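Side-chain contacts in protein ACDH-11, isoform b (Caenorhabditis elegans, PDB 4Y9J), which belongs to the acyl-CoA dehydrogenase family of flavoproteins and binds flavin-adenine dinucleotide: residues D90-C95 with S225-D230; S143-M148 with K281-A286; F255-R260 with N267-V272. All blocks are in the same frame, centred on the assembly; numbering follows the deposited sequence.

Each of the three contacts has one partner or both in, or next to, the mixed beta sheet of the middle domain. Contact 2 is fully buried, nearest the middle of the chain, and is purely apolar at its interface; contacts 1 and 3 lie farther out and are only partly buried. Contacts 1 and 2 each join the N-terminal part of the chain to the middle domain, and they meet where Ser225 and Thr285 pair beside the flavin. Contact 3 stays within the middle domain, and only there do hydrogen bonds join the two segments. It is tied to contact 1 by Arg260 with Val227 and by Asp90 with Met271.

Contact 1: D90-C95 with S225-D230; sequences DKLIVC and SAVDAD. With FAD (flavin-adenine dinucleotide), chain E.
Leu92, on the two-stranded antiparallel sheet of the N-terminal region, rests against a type I beta turn running from Ala226 to Ala229 in the middle domain. A single methyl does the touching: CD2 of Leu92 lies 3.9 Å from CG2 of Val227 and 3.8 Å from the backbone N of Asp228, with CB of Asp228 next. The two branched side chains of Leu92 and Val227 cross at about a right angle, and of their atoms only CD2 and CG2 come within contact. Leu92 reaches the turn because its CG is trans to its own backbone N (chi1 -175°), which carries the isobutyl group out from the strand. A leucine suits this spot, being long enough to span the gap and apolar enough to cover the turn.

The turn is closed by a backbone bond of 2.9 Å from Ala229 N to Ala226 O. Asp228 presents only its CB to Leu92, while its carboxylate turns to helix 96-107, where OD2 forms a salt bridge with Lys102 and accepts a hydrogen bond from Trp98. The carbonyl of Val227 is held by Arg260. Thus one short turn offers carbon to the strand and polar atoms to its other neighbours, joining the N-terminal region to the middle domain.

Just before the turn, at the end of strand 214-225, the segment reaches the flavin. Ser225 makes two hydrogen bonds to the flavin ring system, at O4 and N5, and a serine is small enough to bring main chain and hydroxyl there together. Its hydroxyl also pairs with Thr285, a second-shell link that would help fix its rotation. Its N-H points almost straight at flavin O4, 2.7 Å from N to O4 at an angle of 170°, and its OG donates to flavin N5, also at 2.7 Å.

Contact 2: S143-M148 with K281-A286; sequences SCPMAM and KQLPTA. With UCC (S-{(3S,5R,9R)-1-[(2R,3S,4R,5R)-5-(6-amino-9H-purin-9-yl)-4-hydroxy-3-(phosphonooxy)tetrahydrofuran-2-yl]-3,5,9-trihydroxy-8,8-dimethyl-3,5-dioxido-10,14-dioxo-2,4,6-trioxa-11,15-diaza-3lambda~5~,5lambda~5~-diphosphaheptadecan-17-yl} undecanethioate), chain F.
Leu283 directs both of its methyl groups at the first turn of helix 143-158. Its CD2 packs 3.7 Å from SG of Cys144, while CD1 lies 3.9 Å from the same sulfur and 4.1 Å from CD of Pro145. Both methyls of the leucine fork rest on one side of the sulfur, and CD1 also touches the proline ring. Leu283 and Pro145 slide past each other in opposite directions, CD1 meeting the ring carbon bonded to the proline nitrogen. The thiol is brought into this position by a chi1 of 162°, with SG swung opposite the backbone N and out from the helix.

Cysteine is well placed because its sulfur is compact, polarisable and only weakly polar: it can accept hydrocarbon on more than one side. Besides Leu283 it touches the bound UCC, with SG 3.8 Å from CA4 of the ligand's chain. The same helix continues the lining with the CB of Ala147, 3.5 Å from UCC CA8, and with the OG of Ser143, 3.6 Å from C10. The small side chains let the ligand's chain lie close to the helix. Proline costs little here, because a residue this early in the helix need not donate an N-H to a helical carbonyl.

Trp98 of helix 96-107 packs on both Pro145 and Leu283. Two residues along from Leu283, Thr285 belongs to the flavin pocket. Cohesion between helix and loop comes from dispersion and the exclusion of water. Cys144 faces Leu283 on one side and UCC on another, so the same apolar helix turn packs the N-terminal part against the middle domain and lines the ligand pocket.

Contact 3: F255-R260 with N267-V272; sequences FLLKIR and NGIQMV
Asn267 bonds to two successive carbonyls, those of Lys258, the last residue of strand 252-258, and of Ile259, the one after it. Its side-chain ND2 donates to Lys258 O (2.8 Å, N-H...O 162°), which lies within 9° of the plane of the asparagine amide, and its backbone N donates to Ile259 O at 2.9 Å. With CG trans to its backbone N (chi1 169°), its ND2 is placed at Lys258 O; ND2 also bonds Ile294 O on strand 285-298, so the amide bridges two strands. Strands 252-258 and 269-274 both pair with strand 285-298 in the mixed sheet of the middle domain, and the contact closes the short connection between them.

Apolar groups gather around this anchor. CD1 of Leu257 packs 3.9 Å from ND2 of Asn267 and 4.3 Å from CD1 of Ile269, and CD1 of Ile269 comes within 3.9 Å of Ile259 O. Farther out, the methyl CE of Met271 comes to 3.5 Å from NH2 of Arg260, the two extended chains crossing nearly at right angles; that guanidinium nitrogen is hydrogen-bonded to Val227 O.

An asparagine suits this corner because its amide N-H and backbone N-H can both serve carbonyl oxygens, while Leu257 and Ile269 pack beside them.

Contact 1: D90-C95 with S225-D230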
loop_
_atom_site.group_PDB
_atom_site.type_symbol
_atom_site.label_atom_id
_atom_site.label_comp_id
_atom_site.label_asym_id
_atom_site.label_seq_id
_atom_site.Cartn_x
_atom_site.Cartn_y
_atom_site.Cartn_z
ATOM N N ASP B 90 18.573 -6.168 7.457
ATOM C CA ASP B 90 18.198 -4.858 7.979
ATOM C C ASP B 90 18.342 -3.789 6.864
ATOM O O ASP B 90 18.983 -2.758 7.015
ATOM C CB ASP B 90 19.070 -4.532 9.205
ATOM C CG ASP B 90 18.776 -5.455 10.459
ATOM O OD1 ASP B 90 17.864 -5.127 11.119
ATOM O OD2 ASP B 90 19.462 -6.469 10.811
ATOM N N LYS B 91 17.722 -4.028 5.740
ATOM C CA LYS B 91 17.919 -3.099 4.629
ATOM C C LYS B 91 16.956 -1.928 4.775
ATOM O O LYS B 91 15.738 -2.124 4.818
ATOM C CB LYS B 91 17.715 -3.824 3.296
ATOM C CG LYS B 91 17.843 -2.881 2.104
ATOM C CD LYS B 91 18.096 -3.614 0.799
ATOM C CE LYS B 91 16.744 -3.880 0.191
ATOM N NZ LYS B 91 16.882 -4.521 -1.154
ATOM N N LEU B 92 17.506 -0.724 4.860
ATOM C CA LEU B 92 16.695 0.495 4.919
ATOM C C LEU B 92 16.571 1.028 3.520
ATOM O O LEU B 92 17.597 1.218 2.851
ATOM C CB LEU B 92 17.443 1.475 5.789
ATOM C CG LEU B 92 16.756 2.772 6.108
ATOM C CD1 LEU B 92 15.524 2.526 6.960
ATOM C CD2 LEU B 92 17.720 3.681 6.861
ATOM N N ILE B 93 15.346 1.219 3.050
ATOM C CA ILE B 93 15.065 1.709 1.734
ATOM C C ILE B 93 14.576 3.130 1.836
ATOM O O ILE B 93 13.500 3.384 2.389
ATOM C CB ILE B 93 14.034 0.862 1.045
ATOM C CG1 ILE B 93 14.578 -0.591 0.861
ATOM C CG2 ILE B 93 13.728 1.450 -0.334
ATOM C CD1 ILE B 93 13.467 -1.603 0.687
ATOM N N VAL B 94 15.386 4.078 1.386
ATOM C CA VAL B 94 14.987 5.508 1.472
ATOM C C VAL B 94 15.025 6.099 0.064
ATOM O O VAL B 94 15.823 5.662 -0.779
ATOM C CB VAL B 94 15.769 6.381 2.470
ATOM C CG1 VAL B 94 16.076 5.684 3.783
ATOM C CG2 VAL B 94 17.014 6.861 1.870
ATOM N N CYS B 95 14.176 7.058 -0.188
ATOM C CA CYS B 95 14.047 7.609 -1.527
ATOM C C CYS B 95 15.324 8.355 -1.944
ATOM O O CYS B 95 16.091 8.812 -1.102
ATOM C CB CYS B 95 12.851 8.509 -1.654
ATOM S SG CYS B 95 12.830 10.073 -0.814
ATOM N N SER B 225 16.296 8.264 15.361
ATOM C CA SER B 225 16.071 8.947 14.124
ATOM C C SER B 225 17.316 9.043 13.233
ATOM O O SER B 225 18.431 9.062 13.707
ATOM C CB SER B 225 15.513 10.341 14.404
ATOM O OG SER B 225 14.203 10.262 14.909
ATOM N N ALA B 226 17.078 9.043 11.913
ATOM C CA ALA B 226 18.127 9.142 10.887
ATOM C C ALA B 226 19.088 8.002 11.018
ATOM O O ALA B 226 20.318 8.184 11.092
ATOM C CB ALA B 226 18.847 10.484 10.963
ATOM N N VAL B 227 18.547 6.771 11.038
ATOM C CA VAL B 227 19.400 5.570 11.033
ATOM C C VAL B 227 20.168 5.303 9.713
ATOM O O VAL B 227 20.948 4.383 9.646
ATOM C CB VAL B 227 18.607 4.282 11.455
ATOM C CG1 VAL B 227 18.402 4.229 12.933
ATOM C CG2 VAL B 227 17.312 4.160 10.758
ATOM N N ASP B 228 19.943 6.131 8.706
ATOM C CA ASP B 228 20.796 6.226 7.552
ATOM C C ASP B 228 22.134 7.047 7.862
ATOM O O ASP B 228 22.969 7.191 6.944
ATOM C CB ASP B 228 20.081 6.941 6.436
ATOM C CG ASP B 228 19.661 8.327 6.837
ATOM O OD1 ASP B 228 18.910 8.511 7.839
ATOM O OD2 ASP B 228 20.053 9.285 6.158
ATOM N N ALA B 229 22.286 7.560 9.079
ATOM C CA ALA B 229 23.480 8.356 9.438
ATOM C C ALA B 229 24.748 7.481 9.523
ATOM O O ALA B 229 24.664 6.240 9.488
ATOM C CB ALA B 229 23.270 8.993 10.759
ATOM N N ASP B 230 25.911 8.119 9.615
ATOM C CA ASP B 230 27.163 7.394 9.628
ATOM C C ASP B 230 27.665 7.057 11.010
ATOM O O ASP B 230 28.342 6.037 11.192
ATOM C CB ASP B 230 28.190 8.198 8.837
ATOM C CG ASP B 230 27.645 8.581 7.483
ATOM O OD1 ASP B 230 27.717 7.692 6.624
ATOM O OD2 ASP B 230 27.053 9.717 7.327
HETATM P PA FAD E . 7.865 10.866 28.892
HETATM O O1A FAD E . 8.975 11.537 29.700
HETATM O O2A FAD E . 7.447 9.442 29.297
HETATM O O5B FAD E . 6.486 11.690 29.066
HETATM C C5B FAD E . 6.462 13.070 28.720
HETATM C C4B FAD E . 5.448 13.734 29.609
HETATM O O4B FAD E . 5.919 13.513 30.956
HETATM C C3B FAD E . 5.299 15.203 29.372
HETATM O O3B FAD E . 4.032 15.728 29.921
HETATM C C2B FAD E . 6.365 15.706 30.327
HETATM O O2B FAD E . 6.171 17.090 30.661
HETATM C C1B FAD E . 6.132 14.779 31.544
HETATM N N9A FAD E . 7.276 14.794 32.475
HETATM C C8A FAD E . 8.465 14.130 32.325
HETATM N N7A FAD E . 9.299 14.444 33.360
HETATM C C5A FAD E . 8.618 15.278 34.206
HETATM C C6A FAD E . 8.910 15.960 35.470
HETATM N N6A FAD E . 10.115 15.779 36.080
HETATM N N1A FAD E . 7.930 16.742 35.987
HETATM C C2A FAD E . 6.757 16.928 35.372
HETATM N N3A FAD E . 6.416 16.337 34.227
HETATM C C4A FAD E . 7.300 15.513 33.616
HETATM N N1 FAD E . 15.069 10.286 21.137
HETATM C C2 FAD E . 16.365 9.960 20.847
HETATM O O2 FAD E . 17.150 9.809 21.819
HETATM N N3 FAD E . 16.854 9.911 19.654
HETATM C C4 FAD E . 16.178 10.082 18.542
HETATM O O4 FAD E . 16.694 9.993 17.450
HETATM C C4X FAD E . 14.726 10.424 18.754
HETATM N N5 FAD E . 13.909 10.490 17.611
HETATM C C5X FAD E . 12.558 10.791 17.942
HETATM C C6 FAD E . 11.707 10.935 16.806
HETATM C C7 FAD E . 10.331 11.270 17.038
HETATM C C7M FAD E . 9.504 11.448 15.806
HETATM C C8 FAD E . 9.856 11.362 18.403
HETATM C C8M FAD E . 8.376 11.689 18.661
HETATM C C9 FAD E . 10.678 11.220 19.516
HETATM C C9A FAD E . 12.059 10.898 19.310
HETATM N N10 FAD E . 12.874 10.712 20.392
HETATM C C10 FAD E . 14.234 10.433 20.111
HETATM C "C1'" FAD E . 12.377 10.715 21.721
HETATM C "C2'" FAD E . 12.077 12.039 22.435
HETATM O "O2'" FAD E . 13.248 12.694 22.882
HETATM C "C3'" FAD E . 11.169 11.740 23.624
HETATM O "O3'" FAD E . 9.963 11.297 23.053
HETATM C "C4'" FAD E . 10.980 12.966 24.498
HETATM O "O4'" FAD E . 12.213 13.396 25.078
HETATM C "C5'" FAD E . 9.926 12.709 25.581
HETATM O "O5'" FAD E . 10.347 11.562 26.427
HETATM P P FAD E . 9.318 10.259 26.501
HETATM O O1P FAD E . 8.909 9.936 25.119
HETATM O O2P FAD E . 9.974 9.230 27.387
HETATM O O3P FAD E . 8.047 10.897 27.311
#

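Contact 2: S143-M148 with K281-A286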
loop_
_atom_site.group_PDB
_atom_site.type_symbol
_atom_site.label_atom_id
_atom_site.label_comp_id
_atom_site.label_asym_id
_atom_site.label_seq_id
_atom_site.Cartn_x
_atom_site.Cartn_y
_atom_site.Cartn_z
ATOM N N SER B 143 16.341 18.481 8.091
ATOM C CA SER B 143 16.620 19.264 9.230
ATOM C C SER B 143 16.982 18.474 10.455
ATOM O O SER B 143 17.726 18.972 11.283
ATOM C CB SER B 143 15.394 20.146 9.539
ATOM O OG SER B 143 14.207 19.304 9.480
ATOM N N CYS B 144 16.393 17.294 10.677
ATOM C CA CYS B 144 16.697 16.518 11.870
ATOM C C CYS B 144 18.136 15.979 11.916
ATOM O O CYS B 144 18.899 16.336 12.832
ATOM C CB CYS B 144 15.626 15.447 12.072
ATOM S SG CYS B 144 16.076 14.111 13.140
ATOM N N PRO B 145 18.582 15.249 10.900
ATOM C CA PRO B 145 19.981 14.890 10.931
ATOM C C PRO B 145 20.915 16.102 10.860
ATOM O O PRO B 145 22.004 16.009 11.404
ATOM C CB PRO B 145 20.165 13.972 9.737
ATOM C CG PRO B 145 18.957 14.209 8.897
ATOM C CD PRO B 145 17.862 14.521 9.839
ATOM N N MET B 146 20.519 17.230 10.241
ATOM C CA MET B 146 21.419 18.397 10.284
ATOM C C MET B 146 21.587 18.885 11.748
ATOM O O MET B 146 22.704 19.247 12.151
ATOM C CB MET B 146 20.942 19.532 9.382
ATOM C CG MET B 146 20.987 19.229 7.905
ATOM S SD MET B 146 22.696 18.863 7.397
ATOM C CE MET B 146 22.697 17.191 6.909
ATOM N N ALA B 147 20.518 18.873 12.520
ATOM C CA ALA B 147 20.596 19.274 13.936
ATOM C C ALA B 147 21.574 18.411 14.718
ATOM O O ALA B 147 22.408 18.922 15.450
ATOM C CB ALA B 147 19.265 19.254 14.609
ATOM N N MET B 148 21.397 17.108 14.578
ATOM C CA MET B 148 22.178 16.147 15.281
ATOM C C MET B 148 23.633 16.159 14.823
ATOM O O MET B 148 24.501 15.886 15.644
ATOM C CB MET B 148 21.603 14.772 15.160
ATOM C CG MET B 148 20.303 14.637 15.881
ATOM S SD MET B 148 19.613 12.965 15.896
ATOM C CE MET B 148 19.418 12.633 14.201
ATOM N N LYS B 281 7.293 11.840 8.732
ATOM C CA LYS B 281 7.207 10.574 8.041
ATOM C C LYS B 281 8.376 10.368 7.010
ATOM O O LYS B 281 8.681 9.238 6.669
ATOM C CB LYS B 281 5.818 10.431 7.292
ATOM C CG LYS B 281 4.615 10.336 8.210
ATOM C CD LYS B 281 3.316 10.027 7.394
ATOM C CE LYS B 281 2.107 9.740 8.272
ATOM N NZ LYS B 281 2.323 8.453 8.955
ATOM N N GLN B 282 8.951 11.452 6.553
ATOM C CA GLN B 282 10.091 11.462 5.672
ATOM C C GLN B 282 11.310 10.817 6.309
ATOM O O GLN B 282 12.150 10.222 5.605
ATOM C CB GLN B 282 10.495 12.901 5.241
ATOM C CG GLN B 282 9.363 13.864 4.867
ATOM C CD GLN B 282 8.778 14.606 6.074
ATOM O OE1 GLN B 282 8.822 14.157 7.212
ATOM N NE2 GLN B 282 8.237 15.726 5.802
ATOM N N LEU B 283 11.420 11.004 7.616
ATOM C CA LEU B 283 12.599 10.645 8.410
ATOM C C LEU B 283 12.569 9.175 8.860
ATOM O O LEU B 283 11.590 8.746 9.465
ATOM C CB LEU B 283 12.606 11.590 9.624
ATOM C CG LEU B 283 13.565 11.285 10.733
ATOM C CD1 LEU B 283 14.960 11.672 10.311
ATOM C CD2 LEU B 283 13.193 12.161 11.929
ATOM N N PRO B 284 13.652 8.410 8.653
ATOM C CA PRO B 284 13.534 7.051 9.176
ATOM C C PRO B 284 13.839 7.016 10.664
ATOM O O PRO B 284 14.942 7.411 11.053
ATOM C CB PRO B 284 14.595 6.297 8.425
ATOM C CG PRO B 284 15.474 7.337 7.842
ATOM C CD PRO B 284 14.749 8.573 7.709
ATOM N N THR B 285 12.884 6.671 11.467
ATOM C CA THR B 285 13.105 6.561 12.915
ATOM C C THR B 285 12.859 5.123 13.276
ATOM O O THR B 285 11.777 4.571 13.052
ATOM C CB THR B 285 12.182 7.530 13.707
ATOM O OG1 THR B 285 12.395 8.898 13.314
ATOM C CG2 THR B 285 12.325 7.345 15.207
ATOM N N ALA B 286 13.856 4.480 13.877
ATOM C CA ALA B 286 13.793 3.064 14.212
ATOM C C ALA B 286 13.869 2.789 15.669
ATOM O O ALA B 286 14.301 3.638 16.489
ATOM C CB ALA B 286 14.977 2.350 13.509
HETATM O OA1 UCC F . 14.635 13.759 20.786
HETATM C CA1 UCC F . 15.791 13.498 20.271
HETATM C CA2 UCC F . 16.219 13.554 18.800
HETATM C CA3 UCC F . 15.375 14.294 17.809
HETATM C CA4 UCC F . 16.245 15.120 16.803
HETATM C CA5 UCC F . 16.038 16.618 17.060
HETATM C CA6 UCC F . 15.908 17.378 15.787
HETATM C CA7 UCC F . 15.703 18.864 16.035
HETATM C CA8 UCC F . 15.809 19.301 14.629
HETATM C CA9 UCC F . 14.860 20.218 14.072
HETATM C C10 UCC F . 14.026 19.647 13.015
HETATM C C11 UCC F . 12.639 19.757 13.633
HETATM S S UCC F . 17.133 12.969 21.117
HETATM C CP1 UCC F . 16.684 12.799 22.887
HETATM C CP2 UCC F . 16.266 14.067 23.565
HETATM N NP1 UCC F . 16.197 13.927 25.034
HETATM C CP3 UCC F . 16.126 15.048 25.754
HETATM O OP1 UCC F . 15.992 16.174 25.274
HETATM C CP4 UCC F . 16.292 14.905 27.253
HETATM C CP5 UCC F . 15.125 15.609 27.959
HETATM N NP2 UCC F . 15.506 15.563 29.365
HETATM C CP6 UCC F . 16.321 16.437 29.955
HETATM O OP2 UCC F . 16.751 17.439 29.401
HETATM C CP8 UCC F . 16.583 16.163 31.423
HETATM O OP3 UCC F . 16.470 17.419 32.159
HETATM C CPB UCC F . 17.975 15.703 31.785
HETATM C CP7 UCC F . 19.184 16.394 31.138
HETATM C CP9 UCC F . 18.104 14.429 30.841
HETATM C CPA UCC F . 18.056 14.885 33.093
HETATM O O7 UCC F . 19.420 14.444 33.305
HETATM P P2 UCC F . 19.918 14.040 34.794
HETATM O O21 UCC F . 21.357 13.553 34.747
HETATM O O22 UCC F . 18.761 13.258 35.433
HETATM O O6 UCC F . 19.828 15.502 35.503
HETATM P P1 UCC F . 20.997 16.377 36.139
HETATM O O11 UCC F . 21.706 15.674 37.287
HETATM O O12 UCC F . 20.316 17.690 36.389
HETATM O "O5'" UCC F . 22.007 16.507 34.818
HETATM C "C5'" UCC F . 23.355 15.981 34.882
HETATM C "C4'" UCC F . 24.400 17.043 34.489
HETATM C "C3'" UCC F . 24.353 18.245 35.428
HETATM O "O3'" UCC F . 25.675 18.722 35.465
HETATM P P3 UCC F . 26.542 18.704 36.785
HETATM O O33 UCC F . 27.882 19.201 36.288
HETATM O O32 UCC F . 26.672 17.239 37.132
HETATM O O31 UCC F . 25.756 19.610 37.766
HETATM C "C2'" UCC F . 23.472 19.282 34.744
HETATM O "O2'" UCC F . 23.833 20.641 34.981
HETATM O "O4'" UCC F . 24.106 17.552 33.170
HETATM C "C1'" UCC F . 23.829 18.942 33.291
HETATM N N9 UCC F . 22.845 19.355 32.279
HETATM C C4 UCC F . 23.077 20.362 31.444
HETATM N N3 UCC F . 24.122 21.183 31.186
HETATM C C8 UCC F . 21.601 18.852 32.106
HETATM N N7 UCC F . 21.007 19.513 31.096
HETATM C C5 UCC F . 21.864 20.452 30.633
HETATM C C6 UCC F . 21.878 21.457 29.537
HETATM N N6 UCC F . 20.782 21.589 28.747
HETATM N N1 UCC F . 22.979 22.267 29.420
HETATM C C2 UCC F . 24.052 22.121 30.224
#

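Contact 3: F255-R260 with N267-V272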
loop_
_atom_site.group_PDB
_atom_site.type_symbol
_atom_site.label_atom_id
_atom_site.label_comp_id
_atom_site.label_asym_id
_atom_site.label_seq_id
_atom_site.Cartn_x
_atom_site.Cartn_y
_atom_site.Cartn_z
ATOM N N PHE B 255 29.297 7.662 24.541
ATOM C CA PHE B 255 29.952 6.829 23.541
ATOM C C PHE B 255 29.716 7.345 22.160
ATOM O O PHE B 255 28.647 7.890 21.839
ATOM C CB PHE B 255 29.467 5.353 23.585
ATOM C CG PHE B 255 29.788 4.655 24.860
ATOM C CD1 PHE B 255 28.979 4.824 25.962
ATOM C CD2 PHE B 255 30.904 3.874 24.972
ATOM C CE1 PHE B 255 29.282 4.214 27.165
ATOM C CE2 PHE B 255 31.221 3.231 26.186
ATOM C CZ PHE B 255 30.393 3.412 27.280
ATOM N N LEU B 256 30.693 7.094 21.335
ATOM C CA LEU B 256 30.657 7.428 19.921
ATOM C C LEU B 256 30.834 6.143 19.158
ATOM O O LEU B 256 31.773 5.397 19.480
ATOM C CB LEU B 256 31.804 8.390 19.518
ATOM C CG LEU B 256 31.888 8.774 18.030
ATOM C CD1 LEU B 256 30.722 9.615 17.559
ATOM C CD2 LEU B 256 33.231 9.493 17.745
ATOM N N LEU B 257 29.962 5.899 18.174
ATOM C CA LEU B 257 30.075 4.720 17.316
ATOM C C LEU B 257 29.759 4.936 15.876
ATOM O O LEU B 257 29.032 5.892 15.519
ATOM C CB LEU B 257 29.247 3.545 17.821
ATOM C CG LEU B 257 27.728 3.573 17.710
ATOM C CD1 LEU B 257 27.151 2.173 17.694
ATOM C CD2 LEU B 257 27.110 4.300 18.816
ATOM N N LYS B 258 30.329 4.056 15.041
ATOM C CA LYS B 258 29.980 3.966 13.637
ATOM C C LYS B 258 28.771 3.024 13.505
ATOM O O LYS B 258 28.782 1.965 14.111
ATOM C CB LYS B 258 31.111 3.428 12.768
ATOM C CG LYS B 258 32.087 4.487 12.326
ATOM C CD LYS B 258 33.131 3.895 11.446
ATOM C CE LYS B 258 32.659 3.697 9.998
ATOM N NZ LYS B 258 32.168 4.925 9.354
ATOM N N ILE B 259 27.776 3.429 12.732
ATOM C CA ILE B 259 26.519 2.684 12.623
ATOM C C ILE B 259 26.780 1.433 11.769
ATOM O O ILE B 259 26.251 0.337 12.047
ATOM C CB ILE B 259 25.415 3.585 12.082
ATOM C CG1 ILE B 259 25.138 4.695 13.111
ATOM C CG2 ILE B 259 24.112 2.812 11.811
ATOM C CD1 ILE B 259 24.045 5.682 12.685
ATOM N N ARG B 260 27.614 1.566 10.752
ATOM C CA ARG B 260 27.917 0.477 9.813
ATOM C C ARG B 260 29.397 0.295 9.701
ATOM O O ARG B 260 30.155 1.238 9.824
ATOM C CB ARG B 260 27.312 0.740 8.418
ATOM C CG ARG B 260 25.784 0.776 8.452
ATOM C CD ARG B 260 25.087 1.142 7.088
ATOM N NE ARG B 260 23.645 1.192 7.334
ATOM C CZ ARG B 260 22.983 2.216 7.914
ATOM N NH1 ARG B 260 23.573 3.386 8.222
ATOM N NH2 ARG B 260 21.670 2.050 8.161
ATOM N N ASN B 267 26.726 -2.402 12.676
ATOM C CA ASN B 267 27.673 -2.634 13.742
ATOM C C ASN B 267 26.977 -3.153 15.035
ATOM O O ASN B 267 26.706 -2.376 15.903
ATOM C CB ASN B 267 28.508 -1.320 14.011
ATOM C CG ASN B 267 29.349 -1.354 15.274
ATOM O OD1 ASN B 267 29.773 -2.383 15.776
ATOM N ND2 ASN B 267 29.582 -0.159 15.816
ATOM N N GLY B 268 26.773 -4.471 15.156
ATOM C CA GLY B 268 26.138 -5.096 16.337
ATOM C C GLY B 268 24.677 -4.600 16.562
ATOM O O GLY B 268 24.242 -4.495 17.701
ATOM N N ILE B 269 23.961 -4.180 15.519
ATOM C CA ILE B 269 22.707 -3.520 15.650
ATOM C C ILE B 269 21.701 -4.214 14.753
ATOM O O ILE B 269 22.049 -4.641 13.670
ATOM C CB ILE B 269 22.800 -2.047 15.153
ATOM C CG1 ILE B 269 23.675 -1.218 16.096
ATOM C CG2 ILE B 269 21.455 -1.384 14.924
ATOM C CD1 ILE B 269 24.268 0.001 15.379
ATOM N N GLN B 270 20.474 -4.339 15.235
ATOM C CA GLN B 270 19.348 -4.796 14.426
ATOM C C GLN B 270 18.267 -3.771 14.530
ATOM O O GLN B 270 18.036 -3.173 15.646
ATOM C CB GLN B 270 18.797 -6.155 14.913
ATOM C CG GLN B 270 19.584 -7.334 14.379
ATOM C CD GLN B 270 18.929 -8.654 14.773
ATOM O OE1 GLN B 270 17.908 -8.657 15.398
ATOM N NE2 GLN B 270 19.551 -9.712 14.470
ATOM N N MET B 271 17.623 -3.476 13.421
ATOM C CA MET B 271 16.550 -2.541 13.458
ATOM C C MET B 271 15.258 -3.333 13.661
ATOM O O MET B 271 14.802 -4.115 12.787
ATOM C CB MET B 271 16.485 -1.748 12.178
ATOM C CG MET B 271 17.747 -0.969 11.769
ATOM S SD MET B 271 17.383 0.192 10.413
ATOM C CE MET B 271 19.072 0.593 10.017
ATOM N N VAL B 272 14.631 -3.136 14.785
ATOM C CA VAL B 272 13.452 -3.916 15.123
ATOM C C VAL B 272 12.277 -3.525 14.257
ATOM O O VAL B 272 11.567 -4.420 13.792
ATOM C CB VAL B 272 13.118 -3.799 16.642
ATOM C CG1 VAL B 272 11.859 -4.597 16.985
ATOM C CG2 VAL B 272 14.275 -4.303 17.473
#